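Side-chain contact in putative transcriptional regulator (Streptomyces coelicolor, PDB 2HXI), which probably binds DNA at regulatory sites and controls transcription, as a dimeric member of the TetR family: residues B[139-144]-B[152-157]. Residues are numbered along the deposited sequence; the frame is centred on the assembly and turned at random.
Sequences EVLQAL and DEIPAR
Ile154 meets helix 131-146 with both of its branches: the CG2 methyl sits between Leu141 CD2 and Leu144 CB, while the CG1-CD1 arm meets Leu144 alone. The tightest approach is Leu141 CD2 to Ile154 CG2, at 3.6 Å, where the two side chains run at a slant to one another and meet through one methyl of each. Leu141 leaves its helix pointing neither at nor away from the other segment; with CG beside the backbone N and an extended second torsion, CD2 is carried across to the isoleucine. Leu144, three residues and nearly one helical turn further on, starts out toward the other helix, and Leu144 CB lies 4.1 Å from Ile154 CG2. Ile154 CD1 lies against the carbonyl group of Leu144, 3.9 Å from both Leu144 C and Leu144 O. That reach follows from CG1 being anti to the carbonyl carbon of Ile154 (chi1 -73°) and CD1 extended beyond it. These three side chains join consecutive helices, 131-146 and 154-173, close to their connecting loop in the all-helical C-terminal domain of a TetR-type regulator. Phe208 and Leu205 of the second subunit pack on Ile154 and Leu141, respectively, so this apolar patch also borders the dimer interface. With an alanine here in place of Ile154, Leu141 CD2 would probably lose its methyl partner and a gap would open beside the Leu144 backbone. Deeper along helix 154-173, Leu144 CD1 comes to 4.4 Å from the backbone C of Arg157, whose side chain then turns away. Arg157 NE and NH2 each lie 3.0 Å from Glu153 OE1, a side-on salt bridge in which both nitrogens approach from the same face of the carboxylate. That oxygen lies in the guanidinium plane, yet both hydrogen bonds are bent, with N-H···O angles of 145° for NH2 and 147° for NE, while His233 and Leu234 of helix 219-237 pack against the arginine.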
ATOM      1  N   GLU B 139     -15.509  -5.137  15.158  1.00 14.79           N
ATOM      2  CA  GLU B 139     -15.769  -3.704  15.377  1.00 15.11           C
ATOM      3  C   GLU B 139     -16.037  -2.974  14.054  1.00 15.04           C
ATOM      4  O   GLU B 139     -16.931  -2.089  13.998  1.00 15.27           O
ATOM      5  CB  GLU B 139     -14.597  -3.092  16.159  1.00 14.97           C
ATOM      6  CG  GLU B 139     -14.697  -1.520  16.276  1.00 16.69           C
ATOM      7  CD  GLU B 139     -15.913  -1.000  17.070  1.00 18.77           C
ATOM      8  OE1 GLU B 139     -16.759  -1.789  17.569  1.00 19.40           O
ATOM      9  OE2 GLU B 139     -16.052   0.253  17.143  1.00 20.79           O
ATOM     10  N   VAL B 140     -15.259  -3.256  13.016  1.00 14.29           N
ATOM     11  CA  VAL B 140     -15.501  -2.606  11.728  1.00 13.04           C
ATOM     12  C   VAL B 140     -16.934  -2.898  11.230  1.00 13.91           C
ATOM     13  O   VAL B 140     -17.705  -2.018  10.843  1.00 12.53           O
ATOM     14  CB  VAL B 140     -14.416  -2.999  10.700  1.00 15.01           C
ATOM     15  CG1 VAL B 140     -14.736  -2.362   9.354  1.00 16.06           C
ATOM     16  CG2 VAL B 140     -13.002  -2.527  11.181  1.00 14.75           C
ATOM     17  N   LEU B 141     -17.319  -4.167  11.331  1.00 13.58           N
ATOM     18  CA  LEU B 141     -18.618  -4.579  10.824  1.00 14.10           C
ATOM     19  C   LEU B 141     -19.762  -3.951  11.675  1.00 14.62           C
ATOM     20  O   LEU B 141     -20.785  -3.520  11.125  1.00 15.35           O
ATOM     21  CB  LEU B 141     -18.694  -6.119  10.834  1.00 14.53           C
ATOM     22  CG  LEU B 141     -17.823  -6.861   9.794  1.00 13.49           C
ATOM     23  CD1 LEU B 141     -17.652  -8.395  10.013  1.00 13.30           C
ATOM     24  CD2 LEU B 141     -18.271  -6.520   8.367  1.00 16.87           C
ATOM     25  N   GLN B 142     -19.602  -3.877  13.004  1.00 13.08           N
ATOM     26  CA  GLN B 142     -20.621  -3.260  13.863  1.00 13.96           C
ATOM     27  C   GLN B 142     -20.719  -1.772  13.499  1.00 14.20           C
ATOM     28  O   GLN B 142     -21.810  -1.217  13.392  1.00 14.72           O
ATOM     29  CB  GLN B 142     -20.260  -3.443  15.356  1.00 13.59           C
ATOM     30  CG  GLN B 142     -20.462  -4.862  15.851  1.00 14.70           C
ATOM     31  CD  GLN B 142     -21.958  -5.244  15.988  1.00 22.18           C
ATOM     32  OE1 GLN B 142     -22.857  -4.443  15.715  1.00 22.78           O
ATOM     33  NE2 GLN B 142     -22.211  -6.460  16.434  1.00 19.50           N
ATOM     34  N   ALA B 143     -19.568  -1.134  13.333  1.00 13.41           N
ATOM     35  CA  ALA B 143     -19.552   0.293  12.883  1.00 14.19           C
ATOM     36  C   ALA B 143     -20.264   0.527  11.538  1.00 12.86           C
ATOM     37  O   ALA B 143     -21.073   1.455  11.426  1.00 13.20           O
ATOM     38  CB  ALA B 143     -18.118   0.857  12.875  1.00 14.17           C
ATOM     39  N   LEU B 144     -19.992  -0.339  10.572  1.00 12.86           N
ATOM     40  CA  LEU B 144     -20.651  -0.258   9.258  1.00 14.28           C
ATOM     41  C   LEU B 144     -22.192  -0.476   9.416  1.00 13.78           C
ATOM     42  O   LEU B 144     -23.004   0.222   8.793  1.00 14.52           O
ATOM     43  CB  LEU B 144     -20.063  -1.280   8.300  1.00 14.00           C
ATOM     44  CG  LEU B 144     -18.612  -0.848   7.825  1.00 13.11           C
ATOM     45  CD1 LEU B 144     -17.903  -1.999   7.058  1.00 14.90           C
ATOM     46  CD2 LEU B 144     -18.638   0.518   6.947  1.00 13.79           C
ATOM     47  N   ASP B 152     -26.635  -6.166   2.976  1.00 25.22           N
ATOM     48  CA  ASP B 152     -26.223  -6.831   1.763  1.00 26.46           C
ATOM     49  C   ASP B 152     -24.924  -6.223   1.244  1.00 26.28           C
ATOM     50  O   ASP B 152     -24.128  -6.953   0.667  1.00 26.41           O
ATOM     51  CB  ASP B 152     -27.274  -6.729   0.680  1.00 28.50           C
ATOM     52  CG  ASP B 152     -27.942  -5.350   0.637  1.00 33.89           C
ATOM     53  OD1 ASP B 152     -28.863  -5.095   1.489  1.00 42.07           O
ATOM     54  OD2 ASP B 152     -27.562  -4.542  -0.252  1.00 38.36           O
ATOM     55  N   GLU B 153     -24.720  -4.909   1.481  1.00 22.06           N
ATOM     56  CA  GLU B 153     -23.557  -4.176   0.918  1.00 21.89           C
ATOM     57  C   GLU B 153     -22.326  -4.215   1.838  1.00 19.55           C
ATOM     58  O   GLU B 153     -21.190  -3.974   1.391  1.00 19.40           O
ATOM     59  CB  GLU B 153     -23.918  -2.739   0.689  1.00 22.47           C
ATOM     60  CG  GLU B 153     -24.826  -2.478  -0.477  1.00 26.53           C
ATOM     61  CD  GLU B 153     -25.047  -0.976  -0.624  1.00 28.75           C
ATOM     62  OE1 GLU B 153     -24.311  -0.154   0.018  1.00 30.06           O
ATOM     63  OE2 GLU B 153     -25.980  -0.623  -1.357  1.00 33.13           O
ATOM     64  N   ILE B 154     -22.556  -4.546   3.104  1.00 17.87           N
ATOM     65  CA  ILE B 154     -21.491  -4.459   4.113  1.00 16.49           C
ATOM     66  C   ILE B 154     -20.218  -5.247   3.813  1.00 17.71           C
ATOM     67  O   ILE B 154     -19.078  -4.705   3.948  1.00 17.24           O
ATOM     68  CB  ILE B 154     -22.047  -4.597   5.524  1.00 17.16           C
ATOM     69  CG1 ILE B 154     -22.788  -3.281   5.839  1.00 15.33           C
ATOM     70  CG2 ILE B 154     -20.909  -4.917   6.530  1.00 15.31           C
ATOM     71  CD1 ILE B 154     -23.573  -3.292   7.109  1.00 16.53           C
ATOM     72  N   PRO B 155     -20.328  -6.501   3.383  1.00 16.66           N
ATOM     73  CA  PRO B 155     -19.050  -7.229   3.085  1.00 18.55           C
ATOM     74  C   PRO B 155     -18.202  -6.521   2.017  1.00 19.61           C
ATOM     75  O   PRO B 155     -16.946  -6.432   2.158  1.00 20.93           O
ATOM     76  CB  PRO B 155     -19.548  -8.618   2.594  1.00 19.19           C
ATOM     77  CG  PRO B 155     -20.869  -8.797   3.375  1.00 20.13           C
ATOM     78  CD  PRO B 155     -21.510  -7.381   3.244  1.00 19.03           C
ATOM     79  N   ALA B 156     -18.844  -5.997   0.955  1.00 18.87           N
ATOM     80  CA  ALA B 156     -18.066  -5.309  -0.074  1.00 20.96           C
ATOM     81  C   ALA B 156     -17.454  -4.006   0.479  1.00 20.06           C
ATOM     82  O   ALA B 156     -16.311  -3.703   0.215  1.00 19.94           O
ATOM     83  CB  ALA B 156     -18.915  -5.017  -1.275  1.00 21.38           C
ATOM     84  N   ARG B 157     -18.236  -3.283   1.262  1.00 20.34           N
ATOM     85  CA  ARG B 157     -17.780  -2.012   1.903  1.00 19.74           C
ATOM     86  C   ARG B 157     -16.599  -2.274   2.861  1.00 19.27           C
ATOM     87  O   ARG B 157     -15.576  -1.584   2.850  1.00 18.21           O
ATOM     88  CB  ARG B 157     -18.982  -1.360   2.612  1.00 19.54           C
ATOM     89  CG  ARG B 157     -20.222  -1.132   1.680  1.00 23.82           C
ATOM     90  CD  ARG B 157     -20.229   0.242   1.187  1.00 28.48           C
ATOM     91  NE  ARG B 157     -21.424   0.635   0.443  1.00 27.07           N
ATOM     92  CZ  ARG B 157     -21.396   1.648  -0.423  1.00 29.24           C
ATOM     93  NH1 ARG B 157     -20.272   2.323  -0.565  1.00 24.50           N
ATOM     94  NH2 ARG B 157     -22.485   2.008  -1.118  1.00 27.89           N
TER